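Local coordinates for protein ADP-ribosylating toxin CARDS (PDB 4TLV) that transfers the ADP-ribosyl group from NAD(+) to target proteins as a bacterial toxin, vacuolates host cells and disrupts respiratory epithelium, at residues 346-351 and 380-385; 402-407 and 413-418. All coordinates share one frame; numbering follows the deposited sequence.

Contact 1: 346-351 and 380-385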
ATOM      1  N   GLY A 346     -18.954   4.830 -18.323  1.00 49.15           N
ATOM      2  CA  GLY A 346     -18.698   5.718 -17.204  1.00 46.28           C
ATOM      3  C   GLY A 346     -19.581   5.460 -16.001  1.00 38.49           C
ATOM      4  O   GLY A 346     -20.143   6.389 -15.420  1.00 33.74           O
ATOM      5  N   GLN A 347     -19.699   4.193 -15.621  1.00 39.31           N
ATOM      6  CA  GLN A 347     -20.448   3.831 -14.430  1.00 37.77           C
ATOM      7  C   GLN A 347     -19.853   2.582 -13.785  1.00 39.25           C
ATOM      8  O   GLN A 347     -20.111   1.457 -14.215  1.00 38.23           O
ATOM      9  CB  GLN A 347     -21.933   3.635 -14.759  1.00 40.28           C
ATOM     10  CG  GLN A 347     -22.827   3.460 -13.542  1.00 39.03           C
ATOM     11  CD  GLN A 347     -24.310   3.443 -13.895  1.00 43.99           C
ATOM     12  OE1 GLN A 347     -24.708   3.884 -14.972  1.00 47.72           O
ATOM     13  NE2 GLN A 347     -25.131   2.937 -12.982  1.00 44.58           N
ATOM     14  N   LEU A 348     -19.027   2.790 -12.763  1.00 27.48           N
ATOM     15  CA  LEU A 348     -18.503   1.689 -11.977  1.00 25.19           C
ATOM     16  C   LEU A 348     -19.502   1.410 -10.887  1.00 22.93           C
ATOM     17  O   LEU A 348     -20.242   2.301 -10.486  1.00 24.38           O
ATOM     18  CB  LEU A 348     -17.166   2.077 -11.349  1.00 21.94           C
ATOM     19  CG  LEU A 348     -16.071   2.490 -12.320  1.00 25.90           C
ATOM     20  CD1 LEU A 348     -14.892   3.085 -11.548  1.00 26.29           C
ATOM     21  CD2 LEU A 348     -15.636   1.303 -13.142  1.00 32.38           C
ATOM     22  N   LYS A 349     -19.531   0.176 -10.400  1.00 21.97           N
ATOM     23  CA  LYS A 349     -20.407  -0.172  -9.292  1.00 20.03           C
ATOM     24  C   LYS A 349     -19.584  -0.606  -8.079  1.00 19.66           C
ATOM     25  O   LYS A 349     -18.637  -1.377  -8.205  1.00 19.74           O
ATOM     26  CB  LYS A 349     -21.353  -1.295  -9.700  1.00 26.41           C
ATOM     27  CG  LYS A 349     -21.982  -2.027  -8.539  1.00 28.83           C
ATOM     28  CD  LYS A 349     -23.360  -1.492  -8.224  1.00 35.26           C
ATOM     29  CE  LYS A 349     -24.408  -2.582  -8.375  1.00 38.31           C
ATOM     30  NZ  LYS A 349     -24.339  -3.608  -7.290  1.00 38.08           N
ATOM     31  N   VAL A 350     -19.946  -0.106  -6.906  1.00 16.38           N
ATOM     32  CA  VAL A 350     -19.191  -0.436  -5.702  1.00 18.31           C
ATOM     33  C   VAL A 350     -19.694  -1.731  -5.052  1.00 20.08           C
ATOM     34  O   VAL A 350     -20.897  -1.952  -4.933  1.00 18.95           O
ATOM     35  CB  VAL A 350     -19.231   0.719  -4.700  1.00 18.00           C
ATOM     36  CG1 VAL A 350     -18.337   0.422  -3.506  1.00 17.40           C
ATOM     37  CG2 VAL A 350     -18.804   2.013  -5.386  1.00 17.34           C
ATOM     38  N   HIS A 351     -18.756  -2.570  -4.612  1.00 16.81           N
ATOM     39  CA  HIS A 351     -19.056  -3.893  -4.073  1.00 15.24           C
ATOM     40  C   HIS A 351     -17.876  -4.234  -3.162  1.00 18.30           C
ATOM     41  O   HIS A 351     -16.803  -3.667  -3.317  1.00 15.94           O
ATOM     42  CB  HIS A 351     -19.114  -4.886  -5.242  1.00 16.95           C
ATOM     43  CG  HIS A 351     -19.831  -6.164  -4.942  1.00 20.53           C
ATOM     44  ND1 HIS A 351     -21.128  -6.412  -4.650  1.00 24.56           N
ATOM     45  CD2 HIS A 351     -19.204  -7.393  -4.966  1.00 24.54           C
ATOM     46  CE1 HIS A 351     -21.256  -7.772  -4.473  1.00 22.42           C
ATOM     47  NE2 HIS A 351     -20.080  -8.341  -4.678  1.00 24.46           N
ATOM     48  N   SER A 380     -12.521   7.638  -7.042  1.00 13.73           N
ATOM     49  CA  SER A 380     -11.767   6.393  -7.236  1.00 16.54           C
ATOM     50  C   SER A 380     -10.431   6.596  -7.965  1.00 14.12           C
ATOM     51  O   SER A 380     -10.382   7.269  -9.005  1.00 18.11           O
ATOM     52  CB  SER A 380     -12.607   5.394  -8.020  1.00 18.44           C
ATOM     53  OG  SER A 380     -11.840   4.244  -8.325  1.00 18.21           O
ATOM     54  N   GLU A 381      -9.353   6.008  -7.441  1.00 11.94           N
ATOM     55  CA  GLU A 381      -8.062   6.053  -8.125  1.00 15.69           C
ATOM     56  C   GLU A 381      -8.099   5.262  -9.430  1.00 15.65           C
ATOM     57  O   GLU A 381      -7.229   5.425 -10.276  1.00 15.21           O
ATOM     58  CB  GLU A 381      -6.916   5.529  -7.241  1.00 13.56           C
ATOM     59  CG  GLU A 381      -6.619   6.380  -6.015  1.00 15.21           C
ATOM     60  CD  GLU A 381      -5.940   7.706  -6.354  1.00 23.92           C
ATOM     61  OE1 GLU A 381      -5.670   7.982  -7.550  1.00 23.50           O
ATOM     62  OE2 GLU A 381      -5.666   8.471  -5.409  1.00 20.13           O
ATOM     63  N   LEU A 382      -9.101   4.400  -9.592  1.00 16.64           N
ATOM     64  CA  LEU A 382      -9.206   3.609 -10.823  1.00 17.57           C
ATOM     65  C   LEU A 382      -9.421   4.511 -12.051  1.00 22.46           C
ATOM     66  O   LEU A 382      -9.021   4.168 -13.172  1.00 24.58           O
ATOM     67  CB  LEU A 382     -10.331   2.574 -10.703  1.00 16.54           C
ATOM     68  CG  LEU A 382     -10.357   1.478 -11.770  1.00 24.61           C
ATOM     69  CD1 LEU A 382      -9.085   0.637 -11.699  1.00 23.84           C
ATOM     70  CD2 LEU A 382     -11.577   0.608 -11.616  1.00 21.45           C
ATOM     71  N   LEU A 383     -10.028   5.674 -11.834  1.00 20.70           N
ATOM     72  CA  LEU A 383     -10.362   6.578 -12.933  1.00 23.39           C
ATOM     73  C   LEU A 383      -9.273   7.609 -13.181  1.00 28.21           C
ATOM     74  O   LEU A 383      -9.440   8.510 -13.999  1.00 30.21           O
ATOM     75  CB  LEU A 383     -11.714   7.260 -12.694  1.00 24.10           C
ATOM     76  CG  LEU A 383     -12.926   6.325 -12.800  1.00 28.55           C
ATOM     77  CD1 LEU A 383     -14.209   7.017 -12.390  1.00 26.61           C
ATOM     78  CD2 LEU A 383     -13.045   5.768 -14.215  1.00 35.66           C
ATOM     79  N   GLY A 384      -8.152   7.472 -12.476  1.00 24.51           N
ATOM     80  CA  GLY A 384      -6.977   8.281 -12.764  1.00 27.01           C
ATOM     81  C   GLY A 384      -7.212   9.776 -12.657  1.00 28.83           C
ATOM     82  O   GLY A 384      -7.857  10.251 -11.719  1.00 29.60           O
ATOM     83  N   GLN A 385      -6.699  10.523 -13.630  1.00 30.54           N
ATOM     84  CA  GLN A 385      -6.792  11.981 -13.599  1.00 34.58           C
ATOM     85  C   GLN A 385      -8.196  12.479 -13.918  1.00 33.96           C
ATOM     86  O   GLN A 385      -8.463  13.678 -13.825  1.00 35.97           O
ATOM     87  CB  GLN A 385      -5.785  12.623 -14.566  1.00 32.30           C
ATOM     88  CG  GLN A 385      -4.328  12.239 -14.317  1.00 38.57           C
ATOM     89  CD  GLN A 385      -3.842  12.616 -12.927  1.00 54.10           C
ATOM     90  OE1 GLN A 385      -4.497  13.376 -12.208  1.00 58.08           O
ATOM     91  NE2 GLN A 385      -2.682  12.087 -12.542  1.00 63.38           N
TER

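Contact 2: 402-407 and 413-418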
ATOM      1  N   ASP A 402     -28.109   1.158  -4.780  1.00 20.88           N
ATOM      2  CA  ASP A 402     -26.768   0.841  -5.221  1.00 26.20           C
ATOM      3  C   ASP A 402     -25.884   2.081  -5.282  1.00 22.91           C
ATOM      4  O   ASP A 402     -26.371   3.207  -5.444  1.00 20.07           O
ATOM      5  CB  ASP A 402     -26.806   0.157  -6.586  1.00 28.65           C
ATOM      6  CG  ASP A 402     -27.265  -1.292  -6.499  1.00 33.34           C
ATOM      7  OD1 ASP A 402     -27.495  -1.789  -5.373  1.00 28.53           O
ATOM      8  OD2 ASP A 402     -27.384  -1.935  -7.559  1.00 37.54           O
ATOM      9  N   LEU A 403     -24.582   1.858  -5.150  1.00 20.10           N
ATOM     10  CA  LEU A 403     -23.599   2.933  -5.140  1.00 20.54           C
ATOM     11  C   LEU A 403     -22.700   2.830  -6.365  1.00 19.75           C
ATOM     12  O   LEU A 403     -22.154   1.765  -6.645  1.00 22.54           O
ATOM     13  CB  LEU A 403     -22.752   2.869  -3.858  1.00 18.36           C
ATOM     14  CG  LEU A 403     -21.643   3.909  -3.723  1.00 19.91           C
ATOM     15  CD1 LEU A 403     -22.235   5.320  -3.640  1.00 18.84           C
ATOM     16  CD2 LEU A 403     -20.758   3.596  -2.494  1.00 18.01           C
ATOM     17  N   TYR A 404     -22.548   3.939  -7.089  1.00 16.37           N
ATOM     18  CA  TYR A 404     -21.749   3.948  -8.317  1.00 19.28           C
ATOM     19  C   TYR A 404     -20.612   4.957  -8.257  1.00 17.50           C
ATOM     20  O   TYR A 404     -20.590   5.831  -7.399  1.00 20.93           O
ATOM     21  CB  TYR A 404     -22.622   4.279  -9.531  1.00 20.55           C
ATOM     22  CG  TYR A 404     -23.883   3.445  -9.631  1.00 24.00           C
ATOM     23  CD1 TYR A 404     -23.840   2.128 -10.078  1.00 26.92           C
ATOM     24  CD2 TYR A 404     -25.116   3.977  -9.276  1.00 26.51           C
ATOM     25  CE1 TYR A 404     -24.996   1.362 -10.166  1.00 27.77           C
ATOM     26  CE2 TYR A 404     -26.280   3.223  -9.360  1.00 24.60           C
ATOM     27  CZ  TYR A 404     -26.213   1.921  -9.810  1.00 26.94           C
ATOM     28  OH  TYR A 404     -27.366   1.177  -9.887  1.00 33.78           O
ATOM     29  N   VAL A 405     -19.666   4.824  -9.181  1.00 17.26           N
ATOM     30  CA  VAL A 405     -18.645   5.830  -9.393  1.00 17.19           C
ATOM     31  C   VAL A 405     -18.764   6.278 -10.846  1.00 22.76           C
ATOM     32  O   VAL A 405     -18.792   5.436 -11.749  1.00 20.91           O
ATOM     33  CB  VAL A 405     -17.238   5.260  -9.193  1.00 19.23           C
ATOM     34  CG1 VAL A 405     -16.196   6.353  -9.406  1.00 20.59           C
ATOM     35  CG2 VAL A 405     -17.112   4.613  -7.816  1.00 17.18           C
ATOM     36  N   CYS A 406     -18.825   7.590 -11.061  1.00 21.48           N
ATOM     37  CA  CYS A 406     -18.922   8.169 -12.402  1.00 21.11           C
ATOM     38  C   CYS A 406     -17.990   9.352 -12.552  1.00 20.55           C
ATOM     39  O   CYS A 406     -17.760  10.087 -11.596  1.00 20.40           O
ATOM     40  CB  CYS A 406     -20.336   8.697 -12.673  1.00 22.27           C
ATOM     41  SG  CYS A 406     -21.673   7.544 -12.399  1.00 28.12           S
ATOM     42  N   PRO A 407     -17.480   9.566 -13.774  1.00 20.70           N
ATOM     43  CA  PRO A 407     -16.853  10.852 -14.100  1.00 21.74           C
ATOM     44  C   PRO A 407     -17.829  11.981 -13.769  1.00 21.75           C
ATOM     45  O   PRO A 407     -19.045  11.796 -13.889  1.00 24.19           O
ATOM     46  CB  PRO A 407     -16.635  10.765 -15.614  1.00 25.03           C
ATOM     47  CG  PRO A 407     -16.608   9.297 -15.921  1.00 29.10           C
ATOM     48  CD  PRO A 407     -17.541   8.650 -14.928  1.00 23.94           C
ATOM     49  N   SER A 413     -28.167   9.794 -16.830  1.00 50.45           N
ATOM     50  CA  SER A 413     -29.356  10.631 -16.650  1.00 50.27           C
ATOM     51  C   SER A 413     -29.806  10.853 -15.203  1.00 45.78           C
ATOM     52  O   SER A 413     -29.772  11.972 -14.689  1.00 47.70           O
ATOM     53  CB  SER A 413     -30.528  10.063 -17.467  1.00 53.62           C
ATOM     54  OG  SER A 413     -30.197   9.944 -18.844  1.00 55.13           O
ATOM     55  N   ASP A 414     -30.245   9.783 -14.559  1.00 41.90           N
ATOM     56  CA  ASP A 414     -30.914   9.900 -13.274  1.00 41.55           C
ATOM     57  C   ASP A 414     -29.943   9.904 -12.091  1.00 36.13           C
ATOM     58  O   ASP A 414     -30.371   9.824 -10.940  1.00 35.73           O
ATOM     59  CB  ASP A 414     -31.918   8.754 -13.109  1.00 44.50           C
ATOM     60  CG  ASP A 414     -32.889   8.645 -14.281  1.00 53.06           C
ATOM     61  OD1 ASP A 414     -33.510   9.666 -14.642  1.00 54.16           O
ATOM     62  OD2 ASP A 414     -33.037   7.530 -14.832  1.00 53.12           O
ATOM     63  N   LEU A 415     -28.647   9.986 -12.366  1.00 34.63           N
ATOM     64  CA  LEU A 415     -27.656   9.878 -11.296  1.00 35.50           C
ATOM     65  C   LEU A 415     -27.295  11.243 -10.719  1.00 34.95           C
ATOM     66  O   LEU A 415     -27.249  12.242 -11.438  1.00 33.24           O
ATOM     67  CB  LEU A 415     -26.385   9.181 -11.793  1.00 32.95           C
ATOM     68  CG  LEU A 415     -26.483   7.737 -12.305  1.00 40.43           C
ATOM     69  CD1 LEU A 415     -25.098   7.148 -12.548  1.00 38.77           C
ATOM     70  CD2 LEU A 415     -27.243   6.869 -11.345  1.00 33.67           C
ATOM     71  N   GLU A 416     -27.035  11.291  -9.418  1.00 28.41           N
ATOM     72  CA  GLU A 416     -26.538  12.518  -8.818  1.00 27.70           C
ATOM     73  C   GLU A 416     -25.420  12.200  -7.841  1.00 26.72           C
ATOM     74  O   GLU A 416     -25.417  11.138  -7.219  1.00 23.49           O
ATOM     75  CB  GLU A 416     -27.648  13.273  -8.100  1.00 28.57           C
ATOM     76  CG  GLU A 416     -27.921  12.761  -6.709  1.00 29.27           C
ATOM     77  CD  GLU A 416     -28.810  13.689  -5.921  1.00 30.65           C
ATOM     78  OE1 GLU A 416     -28.967  14.859  -6.335  1.00 35.96           O
ATOM     79  OE2 GLU A 416     -29.347  13.250  -4.886  1.00 29.09           O
ATOM     80  N   GLU A 417     -24.488  13.133  -7.696  1.00 23.56           N
ATOM     81  CA  GLU A 417     -23.331  12.907  -6.846  1.00 23.19           C
ATOM     82  C   GLU A 417     -23.684  12.929  -5.362  1.00 21.69           C
ATOM     83  O   GLU A 417     -24.545  13.684  -4.918  1.00 24.96           O
ATOM     84  CB  GLU A 417     -22.203  13.902  -7.149  1.00 25.19           C
ATOM     85  CG  GLU A 417     -20.908  13.579  -6.372  1.00 23.49           C
ATOM     86  CD  GLU A 417     -19.832  14.657  -6.468  1.00 27.04           C
ATOM     87  OE1 GLU A 417     -20.011  15.643  -7.225  1.00 24.94           O
ATOM     88  OE2 GLU A 417     -18.793  14.505  -5.781  1.00 20.35           O
ATOM     89  N   LEU A 418     -23.006  12.067  -4.614  1.00 23.16           N
ATOM     90  CA  LEU A 418     -23.115  11.985  -3.169  1.00 21.73           C
ATOM     91  C   LEU A 418     -21.791  12.423  -2.583  1.00 20.13           C
ATOM     92  O   LEU A 418     -20.731  12.016  -3.058  1.00 19.79           O
ATOM     93  CB  LEU A 418     -23.341  10.542  -2.753  1.00 21.33           C
ATOM     94  CG  LEU A 418     -24.621   9.871  -3.227  1.00 21.78           C
ATOM     95  CD1 LEU A 418     -24.447   8.374  -3.154  1.00 26.96           C
ATOM     96  CD2 LEU A 418     -25.763  10.342  -2.351  1.00 23.07           C
TER

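Contact 1: 346-351 and 380-385
Leu348, near the start of strand 348-354, and Leu383, in the 3-10 turn after strand 375-380, reach toward each other tip to tip. The touching is done by one methyl: Leu348 CD1 lies 4.0 Å from Leu383 CG and 4.1 Å from Leu383 CD1. The same methyl also meets Leu382 CD2 at 4.1 Å, so two consecutive leucines of the turn share a single branch of the strand residue. They are rotated differently to get there: Leu383 keeps CG anti to its carbonyl carbon (chi1 -70°), whereas Leu382 turns CG anti to its own nitrogen (chi1 -167°). Behind them the turn is braced by Ser380, whose OG accepts from Leu382 N at 3.0 Å (148° at the hydrogen), an ST turn. Ser380 O takes Leu383 N at 3.3 Å, and Glu381 O takes Gly384 N at 3.1 Å, which winds residues 381-383 tightly and presents both leucines on the side facing the strand. Further out, Asn388 OD1 receives Ser380 N, and Val405 of strand 401-407 touches both Leu348 and Leu383. Some 126 Å² is buried, and the close contacts are all between leucine carbons; the contact therefore has little directional character of its own, and its geometry is probably fixed by the turn's own bonds, Ser380 OG among them, and by the strand pairing that holds Leu348.

Contact 2: 402-407 and 413-418
Glu416 OE2 is gripped by Thr284 OG1 and Trp392 NE1, while the next residue back, Leu415, sends both methyls to strand 401-407 and meets Cys406 and Tyr404. Leu415 CD1 rests 3.5 Å from Cys406 SG, a close contact, and Leu415 CD2 sits 4.1 Å from Tyr404 CD2, its side chain crossing that of the tyrosine at about a right angle. In Leu415, CG anti to the carbonyl carbon places the fork, and chi2 (-171°) turns one methyl to each partner. Farther along, Leu403 CD1 and Leu418 CD1 touch at 3.8 Å. The CB of Leu403 does not aim straight at the other strand; setting CG anti to the backbone N (chi1 178°) brings the methyl across. Both of these leucines also pack on Leu301 of strand 298-303. The touching parts, 403-406 and 415-418, run 106° apart end to end and are not bonded to each other, so across this contact they meet through side chains. Neighbouring Glu417 forms a salt bridge with Arg377. Two strands set nearly at right angles, each pairing antiparallel with 388-393 and packing by apolar side chains, fit the curled antiparallel sheet of the D2 beta-trefoil.

Both contacts lie in the D2 beta-trefoil, their centres about 11 Å apart, and strand 401-407 joins them. Its Val405 O receives Leu348 N at 2.8 Å, and its Leu403 O receives Val350 N at 2.9 Å, probable hydrogen bonds that lay strand 348-354 beside it. Val405 faces away from segment 413-418 and so belongs to the side of contact 1, whereas Leu403, Tyr404 and Cys406 serve contact 2. Contact 1 is partly buried, ties a strand to a short turn and is wholly aliphatic. Contact 2 is more deeply buried, links two strands and mixes leucine methyls with an aromatic ring and a sulfur.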